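Local structure of inositol-1-monophosphatase (Nostoc sp., 5ZHH) at residues L156-A161 against D169-E174; H177-H180 against G184-R187; R60-H65 against Y82-D87; Q64-A69 against L75-N80; L127-A132 against R138-I143. The protein probably hydrolyses inositol 1-phosphate to inositol and inorganic phosphate in a metal-dependent reaction. All blocks are in the same frame, centred on the assembly; numbering follows the deposited sequence.

In the fold
Contacts 3, 4 and 5 reach the larger mixed sheet, and contacts 1 and 2 the smaller one. Along the chain the order is 3 and 4, then 5, 1 and 2. Contacts 3 and 4 share Gln64 and His65, and their centres lie about 7 Å apart. Contact 5 is further along the same sheet, its centre about 20 Å from that of contact 3. Contacts 1 and 2 share helix 172-181; contact 1 sets it against strand 156-158 and contact 2 against the neighbouring strand 185-186. The centres of contacts 1 and 3 lie about 31 Å apart. Contacts 1 and 2 touch the second subunit, while 3 and 5 touch the third. Contact 4 meets no other chain.

Contact 1 (L156-A161 against D169-E174)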
# COMPACT_ATOMS: atom_id res chain seq x y z
N LEU A 156 1.82 21.01 18.11
CA LEU A 156 3.28 20.99 18.15
C LEU A 156 3.78 19.58 18.44
O LEU A 156 3.01 18.66 18.71
CB LEU A 156 3.81 21.97 19.20
CG LEU A 156 3.29 23.41 19.13
CD1 LEU A 156 3.93 24.23 20.26
CD2 LEU A 156 3.54 24.05 17.78
N VAL A 157 5.10 19.43 18.37
CA VAL A 157 5.75 18.17 18.72
C VAL A 157 7.12 18.49 19.31
O VAL A 157 7.74 19.50 18.96
CB VAL A 157 5.84 17.23 17.48
CG1 VAL A 157 6.61 17.89 16.34
CG2 VAL A 157 6.45 15.86 17.85
N THR A 158 7.58 17.64 20.22
CA THR A 158 8.88 17.83 20.83
C THR A 158 9.43 16.47 21.24
O THR A 158 8.81 15.43 21.00
CB THR A 158 8.81 18.79 22.04
OG1 THR A 158 10.14 19.18 22.42
CG2 THR A 158 8.13 18.14 23.24
N GLY A 159 10.64 16.47 21.80
CA GLY A 159 11.28 15.26 22.25
C GLY A 159 12.09 15.52 23.50
O GLY A 159 12.19 16.66 23.97
N PHE A 160 12.67 14.45 24.04
CA PHE A 160 13.38 14.51 25.31
C PHE A 160 14.66 13.70 25.17
O PHE A 160 14.65 12.60 24.62
CB PHE A 160 12.48 14.00 26.45
CG PHE A 160 11.18 14.74 26.53
CD1 PHE A 160 11.09 15.93 27.24
CD2 PHE A 160 10.06 14.29 25.84
CE1 PHE A 160 9.91 16.64 27.29
CE2 PHE A 160 8.87 15.00 25.88
CZ PHE A 160 8.79 16.17 26.61
N ALA A 161 15.77 14.29 25.61
CA ALA A 161 17.10 13.77 25.32
C ALA A 161 17.48 12.63 26.26
O ALA A 161 16.89 12.45 27.34
CB ALA A 161 18.13 14.90 25.38
N ASP A 169 17.56 21.13 33.03
CA ASP A 169 17.02 21.61 31.76
C ASP A 169 16.71 20.40 30.88
O ASP A 169 17.42 20.08 29.92
CB ASP A 169 17.99 22.57 31.11
CG ASP A 169 17.41 23.24 29.89
OD1 ASP A 169 16.16 23.20 29.74
OD2 ASP A 169 18.19 23.80 29.10
N ASN A 170 15.64 19.70 31.25
CA ASN A 170 15.28 18.43 30.62
C ASN A 170 14.16 18.54 29.59
O ASN A 170 13.75 17.52 29.04
CB ASN A 170 14.88 17.41 31.70
CG ASN A 170 13.92 17.99 32.71
OD1 ASN A 170 13.03 18.77 32.38
ND2 ASN A 170 14.10 17.61 33.98
N ASN A 171 13.66 19.75 29.32
CA ASN A 171 12.60 20.10 28.38
C ASN A 171 11.21 19.82 28.95
O ASN A 171 10.22 20.04 28.25
CB ASN A 171 12.73 19.36 27.03
CG ASN A 171 11.99 20.06 25.90
OD1 ASN A 171 12.02 21.28 25.78
ND2 ASN A 171 11.30 19.28 25.07
N TYR A 172 11.09 19.35 30.20
CA TYR A 172 9.76 19.09 30.76
C TYR A 172 8.98 20.38 30.96
O TYR A 172 7.78 20.43 30.68
CB TYR A 172 9.86 18.35 32.10
CG TYR A 172 10.45 16.97 32.03
CD1 TYR A 172 10.61 16.32 30.81
CD2 TYR A 172 10.83 16.32 33.19
CE1 TYR A 172 11.15 15.05 30.75
CE2 TYR A 172 11.36 15.05 33.14
CZ TYR A 172 11.52 14.42 31.92
OH TYR A 172 12.05 13.16 31.85
N ALA A 173 9.64 21.41 31.48
CA ALA A 173 8.97 22.69 31.70
C ALA A 173 8.42 23.25 30.39
O ALA A 173 7.29 23.74 30.34
CB ALA A 173 9.92 23.69 32.35
N GLU A 174 9.22 23.17 29.31
CA GLU A 174 8.74 23.59 28.00
C GLU A 174 7.54 22.77 27.55
O GLU A 174 6.55 23.33 27.04
CB GLU A 174 9.87 23.47 26.96
CG GLU A 174 10.96 24.54 27.04
CD GLU A 174 12.01 24.31 28.14
OE1 GLU A 174 11.90 23.32 28.90
OE2 GLU A 174 12.94 25.14 28.24
O HOH W 1 15.60 16.90 26.92
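Asn171 turns its amide nitrogen toward Thr158 and Gly159, where it meets two acceptors. ND2 of Asn171 donates to OG1 of Thr158 at 2.9 Å, close to the plane of its own amide. It also donates to O of Gly159 at 3.0 Å, this time tilted out of that plane. Both bonds are bent, at 139° and 131°. OD1 of Asn171 is bonded to NE1 of Trp207, which settles the rotation of the amide, and Thr158 OG1 has a second partner in Trp207 O. These residues join the first two elements of a beta-alpha-beta unit, strand 156-158 and helix 172-181. Asn171 is at the N-cap position, but its side chain makes no capping bond. Just before it, OD1 of Asn170 accepts from N of Tyr172, forming an Asx turn. The rings pack closely here. Phe160 CE1 lies 3.6 Å from Tyr172 CD1, with the ring planes at 58°, and the edge of the Phe160 ring also meets the carbonyls of Asn170 and Asn171. Tyr172 meets Trp269 of the second subunit edge-to-face. Beyond Phe160 the fit is looser. There a water, not a side chain, links Ala161 N to Asn170 O, at 2.9 Å from each.

Contact 2 (H177-H180 against G184-R187); sequences HLTH and GVRR
OG1 of Thr179 touches Val185 and is held by two polar partners. It is hydrogen-bonded to O of Phe175, one turn back in the same helix. It also accepts from a water at 3.0 Å. The same water accepts from the backbone N of Val185 at 3.1 Å, so it joins helix 172-181 to strand 185-186. No direct hydrogen bond crosses between 177-180 and 184-187.

The rest of the contact is packing around one methyl. Val185 places CG2 anti to its carbonyl carbon, with CG1 anti to the backbone N (chi1 -178°), and CG2 is the branch that meets the helix. It comes within 3.5 Å of Thr179 OG1 and 3.9 Å of Leu178 CB. Further out, the Leu178 side chain packs on Trp207 and on Leu256 and Leu260 of helix 253-261.

This is the second half of a beta-alpha-beta unit: the helix ends, the chain turns, and strand 185-186 lies parallel to strand 156-158. Thr182 OG1 ties the turn together by bonding to both Leu178 O and Gly184 N. The backbone angles of Gly184 leave no room for a CB beside the preceding carbonyl O, and that CB would also strike Arg186 NH2.

The second subunit reaches the end of this helix. Its Arg164 NE bonds to Thr179 O, and its Arg165 NE to His180 O. These positive groups probably balance the partial negative charge of the helix end. Across the contact itself, the buried hydroxyl and amide are satisfied through a helix carbonyl and a shared water, so strand and helix need no direct polar bond.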
# COMPACT_ATOMS: atom_id res chain seq x y z
N HIS A 177 4.49 23.90 29.52
CA HIS A 177 4.11 25.25 29.12
C HIS A 177 3.41 25.25 27.76
O HIS A 177 2.33 25.83 27.61
CB HIS A 177 5.37 26.13 29.09
CG HIS A 177 5.10 27.59 28.86
ND1 HIS A 177 4.09 28.29 29.48
CD2 HIS A 177 5.76 28.50 28.09
CE1 HIS A 177 4.12 29.55 29.10
NE2 HIS A 177 5.12 29.70 28.25
N LEU A 178 3.98 24.57 26.77
CA LEU A 178 3.35 24.59 25.45
C LEU A 178 2.10 23.72 25.40
O LEU A 178 1.18 24.02 24.63
CB LEU A 178 4.35 24.16 24.37
CG LEU A 178 5.16 25.31 23.76
CD1 LEU A 178 4.24 26.46 23.35
CD2 LEU A 178 6.25 25.80 24.70
N THR A 179 2.01 22.69 26.21
CA THR A 179 0.81 21.88 26.25
C THR A 179 -0.37 22.69 26.77
O THR A 179 -1.48 22.44 26.42
CB THR A 179 1.01 20.57 27.03
OG1 THR A 179 2.02 19.79 26.42
CG2 THR A 179 -0.21 19.76 27.08
N HIS A 180 -0.09 23.67 27.60
CA HIS A 180 -1.11 24.56 28.11
C HIS A 180 -1.52 25.62 27.10
O HIS A 180 -2.63 25.97 27.05
CB HIS A 180 -0.62 25.27 29.33
CG HIS A 180 -1.28 24.83 30.58
ND1 HIS A 180 -1.63 25.69 31.58
CD2 HIS A 180 -1.63 23.60 31.00
CE1 HIS A 180 -2.19 25.02 32.56
NE2 HIS A 180 -2.21 23.75 32.22
N GLY A 184 -2.12 20.96 21.70
CA GLY A 184 -1.47 19.74 22.13
C GLY A 184 -0.04 19.68 21.63
O GLY A 184 0.33 20.29 20.63
N VAL A 185 0.77 18.91 22.34
CA VAL A 185 2.16 18.66 21.97
C VAL A 185 2.33 17.15 21.83
O VAL A 185 2.19 16.41 22.81
CB VAL A 185 3.15 19.24 22.99
CG1 VAL A 185 4.58 18.99 22.51
CG2 VAL A 185 2.89 20.73 23.20
N ARG A 186 2.62 16.71 20.61
CA ARG A 186 2.85 15.30 20.35
C ARG A 186 4.28 14.91 20.75
O ARG A 186 5.16 15.76 20.90
CB ARG A 186 2.63 15.02 18.86
CG ARG A 186 1.21 15.40 18.38
CD ARG A 186 0.19 14.42 18.95
NE ARG A 186 -1.20 14.79 18.69
CZ ARG A 186 -1.98 15.44 19.56
NH1 ARG A 186 -3.24 15.73 19.25
NH2 ARG A 186 -1.49 15.81 20.74
N ARG A 187 4.49 13.60 20.89
CA ARG A 187 5.83 13.04 21.07
C ARG A 187 5.86 11.75 20.25
O ARG A 187 5.28 10.74 20.65
CB ARG A 187 6.16 12.79 22.54
CG ARG A 187 7.66 12.77 22.90
CD ARG A 187 8.41 11.61 22.26
NE ARG A 187 9.80 11.46 22.72
CZ ARG A 187 10.87 11.75 21.97
NH1 ARG A 187 10.73 12.22 20.73
NH2 ARG A 187 12.09 11.56 22.47
O HOH W 2 0.83 17.43 25.01

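Contact 3 (R60-H65 against Y82-D87)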
# COMPACT_ATOMS: atom_id res chain seq x y z
N ARG A 60 30.40 5.61 -3.39
CA ARG A 60 30.62 5.19 -4.78
C ARG A 60 30.29 6.30 -5.76
O ARG A 60 30.99 6.48 -6.77
CB ARG A 60 29.81 3.93 -5.09
CG ARG A 60 29.83 3.52 -6.57
CD ARG A 60 29.30 2.11 -6.78
NE ARG A 60 28.20 1.78 -5.88
CZ ARG A 60 26.94 2.12 -6.10
NH1 ARG A 60 26.61 2.81 -7.19
NH2 ARG A 60 26.00 1.78 -5.22
N HIS A 61 29.22 7.06 -5.50
CA HIS A 61 28.86 8.15 -6.39
C HIS A 61 29.68 9.41 -6.12
O HIS A 61 30.02 10.13 -7.06
CB HIS A 61 27.37 8.46 -6.28
CG HIS A 61 26.49 7.41 -6.89
ND1 HIS A 61 26.13 7.43 -8.22
CD2 HIS A 61 25.89 6.32 -6.36
CE1 HIS A 61 25.35 6.39 -8.48
NE2 HIS A 61 25.20 5.70 -7.37
N PHE A 62 30.01 9.68 -4.86
CA PHE A 62 30.71 10.90 -4.46
C PHE A 62 31.93 10.54 -3.62
O PHE A 62 31.98 10.82 -2.41
CB PHE A 62 29.77 11.83 -3.70
CG PHE A 62 28.45 12.06 -4.39
CD1 PHE A 62 28.39 12.71 -5.62
CD2 PHE A 62 27.26 11.64 -3.81
CE1 PHE A 62 27.17 12.92 -6.25
CE2 PHE A 62 26.05 11.85 -4.43
CZ PHE A 62 26.00 12.49 -5.66
N PRO A 63 32.97 9.96 -4.24
CA PRO A 63 34.13 9.51 -3.45
C PRO A 63 34.88 10.62 -2.73
O PRO A 63 35.57 10.33 -1.75
CB PRO A 63 35.02 8.82 -4.50
CG PRO A 63 34.54 9.31 -5.82
CD PRO A 63 33.11 9.70 -5.68
N GLN A 64 34.77 11.86 -3.18
CA GLN A 64 35.49 12.98 -2.57
C GLN A 64 34.71 13.67 -1.46
O GLN A 64 35.26 14.57 -0.81
CB GLN A 64 35.90 14.00 -3.64
CG GLN A 64 37.22 13.67 -4.35
CD GLN A 64 37.24 12.29 -4.96
OE1 GLN A 64 36.48 12.00 -5.88
NE2 GLN A 64 38.12 11.43 -4.46
N HIS A 65 33.46 13.28 -1.22
CA HIS A 65 32.69 13.91 -0.16
C HIS A 65 33.04 13.29 1.19
O HIS A 65 33.52 12.16 1.28
CB HIS A 65 31.19 13.75 -0.42
CG HIS A 65 30.69 14.49 -1.62
ND1 HIS A 65 29.35 14.67 -1.87
CD2 HIS A 65 31.35 15.10 -2.63
CE1 HIS A 65 29.20 15.36 -2.99
NE2 HIS A 65 30.40 15.63 -3.47
N TYR A 82 31.72 19.38 1.08
CA TYR A 82 30.59 18.46 1.07
C TYR A 82 30.68 17.52 2.26
O TYR A 82 31.66 16.78 2.39
CB TYR A 82 30.54 17.67 -0.24
CG TYR A 82 30.37 18.54 -1.46
CD1 TYR A 82 29.18 19.20 -1.70
CD2 TYR A 82 31.41 18.70 -2.37
CE1 TYR A 82 29.02 20.00 -2.81
CE2 TYR A 82 31.26 19.50 -3.48
CZ TYR A 82 30.06 20.15 -3.70
OH TYR A 82 29.90 20.95 -4.81
N LEU A 83 29.66 17.55 3.11
CA LEU A 83 29.62 16.72 4.31
C LEU A 83 28.22 16.14 4.42
O LEU A 83 27.25 16.89 4.60
CB LEU A 83 29.98 17.51 5.57
CG LEU A 83 29.95 16.71 6.88
CD1 LEU A 83 30.99 15.60 6.82
CD2 LEU A 83 30.20 17.61 8.09
N TRP A 84 28.11 14.81 4.34
CA TRP A 84 26.83 14.13 4.46
C TRP A 84 26.58 13.79 5.92
O TRP A 84 27.45 13.23 6.60
CB TRP A 84 26.81 12.85 3.62
CG TRP A 84 26.81 13.08 2.14
CD1 TRP A 84 27.90 13.20 1.34
CD2 TRP A 84 25.66 13.20 1.29
NE1 TRP A 84 27.51 13.40 0.04
CE2 TRP A 84 26.14 13.41 -0.02
CE3 TRP A 84 24.28 13.18 1.50
CZ2 TRP A 84 25.28 13.58 -1.11
CZ3 TRP A 84 23.43 13.34 0.41
CH2 TRP A 84 23.94 13.54 -0.88
N ALA A 85 25.41 14.16 6.42
CA ALA A 85 24.99 13.87 7.78
C ALA A 85 23.94 12.76 7.71
O ALA A 85 22.81 13.00 7.25
CB ALA A 85 24.44 15.12 8.47
N ILE A 86 24.33 11.56 8.13
CA ILE A 86 23.58 10.33 7.89
C ILE A 86 23.05 9.79 9.21
O ILE A 86 23.83 9.55 10.14
CB ILE A 86 24.46 9.26 7.23
CG1 ILE A 86 24.96 9.72 5.86
CG2 ILE A 86 23.70 7.95 7.11
CD1 ILE A 86 23.93 10.38 5.05
N ASP A 87 21.74 9.55 9.29
CA ASP A 87 21.21 8.68 10.34
C ASP A 87 20.62 7.44 9.69
O ASP A 87 19.55 7.52 9.06
CB ASP A 87 20.15 9.37 11.21
CG ASP A 87 19.89 8.61 12.51
OD1 ASP A 87 20.18 7.40 12.58
OD2 ASP A 87 19.38 9.22 13.48
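An aromatic cluster links the end of helix 44-61 to the start of strand 82-90, with His65 set among Phe62, Tyr82 and Trp84. A type I turn from Phe62 to His65 follows the helix and brings the imidazole against the strand. His65 forms an offset stack with Tyr82, with ring centroids 4.3 Å apart and planes at 18°. NE2 of His65 lies over the tyrosine ring, 3.4 Å from Tyr82 CD2. In return, Tyr82 CB sits over the imidazole face, 3.5 Å from its centroid, in a CH-pi contact. Phe62 CB lies over the opposite face. At the edge, Trp84 NE1 donates to ND1 of His65 at 2.9 Å. The donor is almost exactly in the imidazole plane, and the bond angle is 151°. The Phe62 and Trp84 rings are nearly parallel but slid apart, meeting where Phe62 CE2 approaches Trp84 CZ2 at 3.8 Å. Phe7 of helix 3-25 adds another ring, edge-to-face with Phe62. The imidazole is thus held on both faces and fixed in rotation by one bond. ND1 accepts from Trp84 NE1, so it carries no proton of its own; the ring is probably neutral, with its proton on NE2.

Contact 4 (Q64-A69 against L75-N80); sequences QHSILA and LGNQDN
Asn80 holds CG anti to its backbone N (chi1 -170°), while Ser66 turns OG anti to its carbonyl carbon (chi1 -72°), and the two polar ends meet. ND2 of Asn80 donates to Gln64 O at 2.9 Å, in the carbonyl plane. It also makes a weak, longer bond to Ser66 OG. OD1 of Asn80 takes the backbone N of Tyr82, which fixes the amide from its other end. Ser66 OG donates to Asn77 O at 2.7 Å, from above the carbonyl plane. Asn80 N reaches the same oxygen from the opposite face, within the type I turn Asn77-Asn80. Beside this turn, strands 66-69 and 73-75 form a beta hairpin at one margin of the larger sheet. Ile67 and Leu75 are an antiparallel hydrogen-bonded pair: Ile67 N to Leu75 O and Leu75 N to Ile67 O both measure 2.9 Å. Their side chains lie side by side, with Ile67 CG1 3.7 Å from Leu75 CD2. Gln78 bends back so that NE2 spans two carbonyls, Ile67 O at 3.3 Å and Gly76 O at 3.0 Å. It reaches both oxygens from above their carbonyl planes. Replacing Gln78 with an alanine would probably leave Gly76 O without this donor and the loop less firmly tied to Ile67. OE1 of Gln78 lies against Leu68 CD1. Gly76 has positive phi, and a CB on it would collide with Ser66 OG.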
# COMPACT_ATOMS: atom_id res chain seq x y z
N GLN A 64 34.77 11.86 -3.18
CA GLN A 64 35.49 12.98 -2.57
C GLN A 64 34.71 13.67 -1.46
O GLN A 64 35.26 14.57 -0.81
CB GLN A 64 35.90 14.00 -3.64
CG GLN A 64 37.22 13.67 -4.35
CD GLN A 64 37.24 12.29 -4.96
OE1 GLN A 64 36.48 12.00 -5.88
NE2 GLN A 64 38.12 11.43 -4.46
N HIS A 65 33.46 13.28 -1.22
CA HIS A 65 32.69 13.91 -0.16
C HIS A 65 33.04 13.29 1.19
O HIS A 65 33.52 12.16 1.28
CB HIS A 65 31.19 13.75 -0.42
CG HIS A 65 30.69 14.49 -1.62
ND1 HIS A 65 29.35 14.67 -1.87
CD2 HIS A 65 31.35 15.10 -2.63
CE1 HIS A 65 29.20 15.36 -2.99
NE2 HIS A 65 30.40 15.63 -3.47
N SER A 66 32.77 14.04 2.26
CA SER A 66 32.99 13.56 3.62
C SER A 66 31.65 13.14 4.23
O SER A 66 30.58 13.59 3.82
CB SER A 66 33.64 14.64 4.49
OG SER A 66 35.00 14.82 4.14
N ILE A 67 31.74 12.24 5.21
CA ILE A 67 30.57 11.66 5.87
C ILE A 67 30.60 11.94 7.36
O ILE A 67 31.66 11.83 8.00
CB ILE A 67 30.49 10.14 5.63
CG1 ILE A 67 30.56 9.81 4.14
CG2 ILE A 67 29.22 9.57 6.26
CD1 ILE A 67 29.45 10.42 3.33
N LEU A 68 29.46 12.33 7.92
CA LEU A 68 29.24 12.41 9.36
C LEU A 68 28.14 11.42 9.76
O LEU A 68 27.03 11.49 9.23
CB LEU A 68 28.88 13.82 9.81
CG LEU A 68 28.71 13.97 11.33
CD1 LEU A 68 30.03 13.72 12.05
CD2 LEU A 68 28.16 15.35 11.66
N ALA A 69 28.44 10.54 10.71
CA ALA A 69 27.45 9.61 11.23
C ALA A 69 27.82 9.21 12.65
O ALA A 69 28.99 9.29 13.05
CB ALA A 69 27.31 8.36 10.34
N LEU A 75 34.24 10.61 8.64
CA LEU A 75 34.92 10.06 7.48
C LEU A 75 35.35 11.20 6.56
O LEU A 75 34.51 11.94 6.04
CB LEU A 75 34.00 9.11 6.72
CG LEU A 75 34.48 8.63 5.36
CD1 LEU A 75 35.90 8.03 5.41
CD2 LEU A 75 33.47 7.65 4.88
N GLY A 76 36.65 11.30 6.33
CA GLY A 76 37.20 12.42 5.60
C GLY A 76 37.23 13.67 6.46
O GLY A 76 36.67 13.72 7.56
N ASN A 77 37.91 14.69 5.95
CA ASN A 77 38.02 15.94 6.69
C ASN A 77 36.64 16.55 6.88
O ASN A 77 35.85 16.65 5.94
CB ASN A 77 38.96 16.91 5.97
CG ASN A 77 38.42 17.36 4.62
OD1 ASN A 77 37.88 16.56 3.86
ND2 ASN A 77 38.58 18.65 4.32
N GLN A 78 36.34 16.94 8.12
CA GLN A 78 35.01 17.42 8.44
C GLN A 78 34.78 18.87 8.05
O GLN A 78 33.64 19.35 8.17
CB GLN A 78 34.73 17.21 9.94
CG GLN A 78 34.73 15.74 10.35
CD GLN A 78 33.60 14.96 9.70
OE1 GLN A 78 32.44 15.15 10.03
NE2 GLN A 78 33.95 14.07 8.77
N ASP A 79 35.81 19.58 7.59
CA ASP A 79 35.65 20.91 7.02
C ASP A 79 35.50 20.87 5.50
O ASP A 79 35.54 21.93 4.86
CB ASP A 79 36.84 21.80 7.41
CG ASP A 79 38.18 21.15 7.15
OD1 ASP A 79 38.22 20.09 6.48
OD2 ASP A 79 39.21 21.70 7.60
N ASN A 80 35.35 19.68 4.93
CA ASN A 80 35.12 19.52 3.50
C ASN A 80 33.93 20.36 3.06
O ASN A 80 32.98 20.58 3.81
CB ASN A 80 34.86 18.03 3.19
CG ASN A 80 34.86 17.71 1.69
OD1 ASN A 80 34.31 18.45 0.87
ND2 ASN A 80 35.45 16.58 1.34

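Contact 5 (L127-A132 against R138-I143); sequences LFRGAA and RNRRPI
The Phe128 ring carries the aliphatic chain of Arg138 over one face and Ile143 CD1 at its edge. Arg138 CG lies 4.0 Å from the centroid of the Phe128 ring, a CH-pi contact displaced toward the rim. The next carbon, Arg138 CD, comes within 3.5 Å of Phe128 CE2. Beyond it the arginine bends, and its guanidinium turns an edge to the ring, with the two planes 59° apart. A second flat pair lies near Leu127. The Arg129 guanidinium has Arg140 NH1 over one face, 3.9 Å from Arg129 CZ, and a water at its edge, in plane. The two guanidinium planes are 33° apart. Glu13 of the third subunit forms a salt bridge with Arg140 NH1 and also packs on Arg129, so it probably offsets the paired charges. Arg129 NE bonds to Thr12 OG1.

Strand 126-131 is followed by a hairpin whose type I' turn, Arg138 to Arg141, joins strands 135-138 and 141-142. The turn residues Asn139 and Arg140 both have positive phi. Phe128 and Arg138 are an antiparallel non-hydrogen-bonded pair. Replacing Phe128 with an alanine would probably leave a gap under the Arg138 chain and beside Ile143 CD1, with the arginine freer to turn.

Asn139 grips Leu127 twice. Its N donates to Leu127 O at 2.8 Å, and its OD1 accepts from Leu127 N, also at 2.8 Å. ND2 of Asn139 bonds to Asp125 O, which fixes the amide. Leu127 O is close to Arg138 CA as well, and takes a bond from the same water, which accepts from Arg140 N at 2.8 Å.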
# COMPACT_ATOMS: atom_id res chain seq x y z
N LEU A 127 8.22 9.09 1.57
CA LEU A 127 9.51 9.55 1.09
C LEU A 127 9.48 11.07 1.01
O LEU A 127 8.80 11.63 0.16
CB LEU A 127 9.82 8.92 -0.27
CG LEU A 127 11.08 9.38 -0.98
CD1 LEU A 127 12.29 8.98 -0.15
CD2 LEU A 127 11.16 8.75 -2.39
N PHE A 128 10.20 11.74 1.92
CA PHE A 128 10.28 13.19 1.93
C PHE A 128 11.58 13.62 1.26
O PHE A 128 12.65 13.10 1.59
CB PHE A 128 10.20 13.74 3.36
CG PHE A 128 8.91 13.40 4.08
CD1 PHE A 128 8.78 12.21 4.78
CD2 PHE A 128 7.84 14.28 4.06
CE1 PHE A 128 7.59 11.89 5.43
CE2 PHE A 128 6.66 13.98 4.73
CZ PHE A 128 6.53 12.78 5.41
N ARG A 129 11.48 14.57 0.34
CA ARG A 129 12.65 14.98 -0.43
C ARG A 129 12.65 16.50 -0.59
O ARG A 129 11.61 17.10 -0.86
CB ARG A 129 12.66 14.31 -1.81
CG ARG A 129 12.97 12.81 -1.76
CD ARG A 129 12.54 12.10 -3.03
NE ARG A 129 13.20 12.58 -4.24
CZ ARG A 129 12.61 13.38 -5.13
NH1 ARG A 129 11.37 13.78 -4.93
NH2 ARG A 129 13.26 13.76 -6.23
N GLY A 130 13.82 17.09 -0.41
CA GLY A 130 13.97 18.53 -0.58
C GLY A 130 15.39 18.89 -0.90
O GLY A 130 16.33 18.21 -0.47
N ALA A 131 15.56 19.96 -1.67
CA ALA A 131 16.87 20.50 -1.97
C ALA A 131 16.72 21.98 -2.26
O ALA A 131 15.69 22.42 -2.78
CB ALA A 131 17.53 19.78 -3.16
N ALA A 132 17.76 22.75 -1.93
CA ALA A 132 17.72 24.20 -2.09
C ALA A 132 17.30 24.59 -3.50
O ALA A 132 17.92 24.17 -4.48
CB ALA A 132 19.09 24.80 -1.76
N ARG A 138 6.60 14.97 -0.75
CA ARG A 138 6.41 13.67 -0.13
C ARG A 138 5.82 12.73 -1.17
O ARG A 138 4.83 13.06 -1.83
CB ARG A 138 5.53 13.75 1.12
CG ARG A 138 5.18 12.38 1.69
CD ARG A 138 4.14 12.51 2.79
NE ARG A 138 2.98 13.28 2.36
CZ ARG A 138 1.92 12.77 1.76
NH1 ARG A 138 1.85 11.47 1.49
NH2 ARG A 138 0.91 13.57 1.40
N ASN A 139 6.46 11.57 -1.33
CA ASN A 139 6.11 10.62 -2.39
C ASN A 139 6.00 11.33 -3.74
O ASN A 139 5.10 11.06 -4.55
CB ASN A 139 4.84 9.84 -2.04
CG ASN A 139 5.06 8.91 -0.84
OD1 ASN A 139 6.18 8.75 -0.38
ND2 ASN A 139 3.99 8.31 -0.35
N ARG A 140 6.95 12.24 -3.98
CA ARG A 140 7.14 12.93 -5.25
C ARG A 140 5.96 13.84 -5.61
O ARG A 140 5.75 14.17 -6.78
CB ARG A 140 7.43 11.92 -6.37
CG ARG A 140 8.64 11.02 -6.02
CD ARG A 140 9.02 10.01 -7.10
NE ARG A 140 10.04 9.08 -6.63
CZ ARG A 140 11.35 9.25 -6.81
NH1 ARG A 140 11.80 10.31 -7.46
NH2 ARG A 140 12.21 8.35 -6.35
N ARG A 141 5.23 14.32 -4.61
CA ARG A 141 4.23 15.34 -4.83
C ARG A 141 4.49 16.49 -3.87
O ARG A 141 4.93 16.25 -2.74
CB ARG A 141 2.81 14.79 -4.64
CG ARG A 141 2.50 13.60 -5.55
CD ARG A 141 1.06 13.16 -5.49
NE ARG A 141 0.73 12.63 -4.17
CZ ARG A 141 1.00 11.39 -3.76
NH1 ARG A 141 1.57 10.51 -4.59
NH2 ARG A 141 0.68 11.03 -2.52
N PRO A 142 4.24 17.74 -4.28
CA PRO A 142 4.64 18.89 -3.46
C PRO A 142 3.94 18.89 -2.11
O PRO A 142 2.78 18.50 -1.98
CB PRO A 142 4.21 20.09 -4.31
CG PRO A 142 4.07 19.56 -5.71
CD PRO A 142 3.70 18.13 -5.60
N ILE A 143 4.67 19.35 -1.10
CA ILE A 143 4.15 19.55 0.24
C ILE A 143 4.46 20.98 0.66
O ILE A 143 5.35 21.64 0.12
CB ILE A 143 4.73 18.56 1.27
CG1 ILE A 143 6.27 18.65 1.27
CG2 ILE A 143 4.21 17.14 1.04
CD1 ILE A 143 6.94 17.82 2.35
O HOH W 3 9.18 12.80 -2.37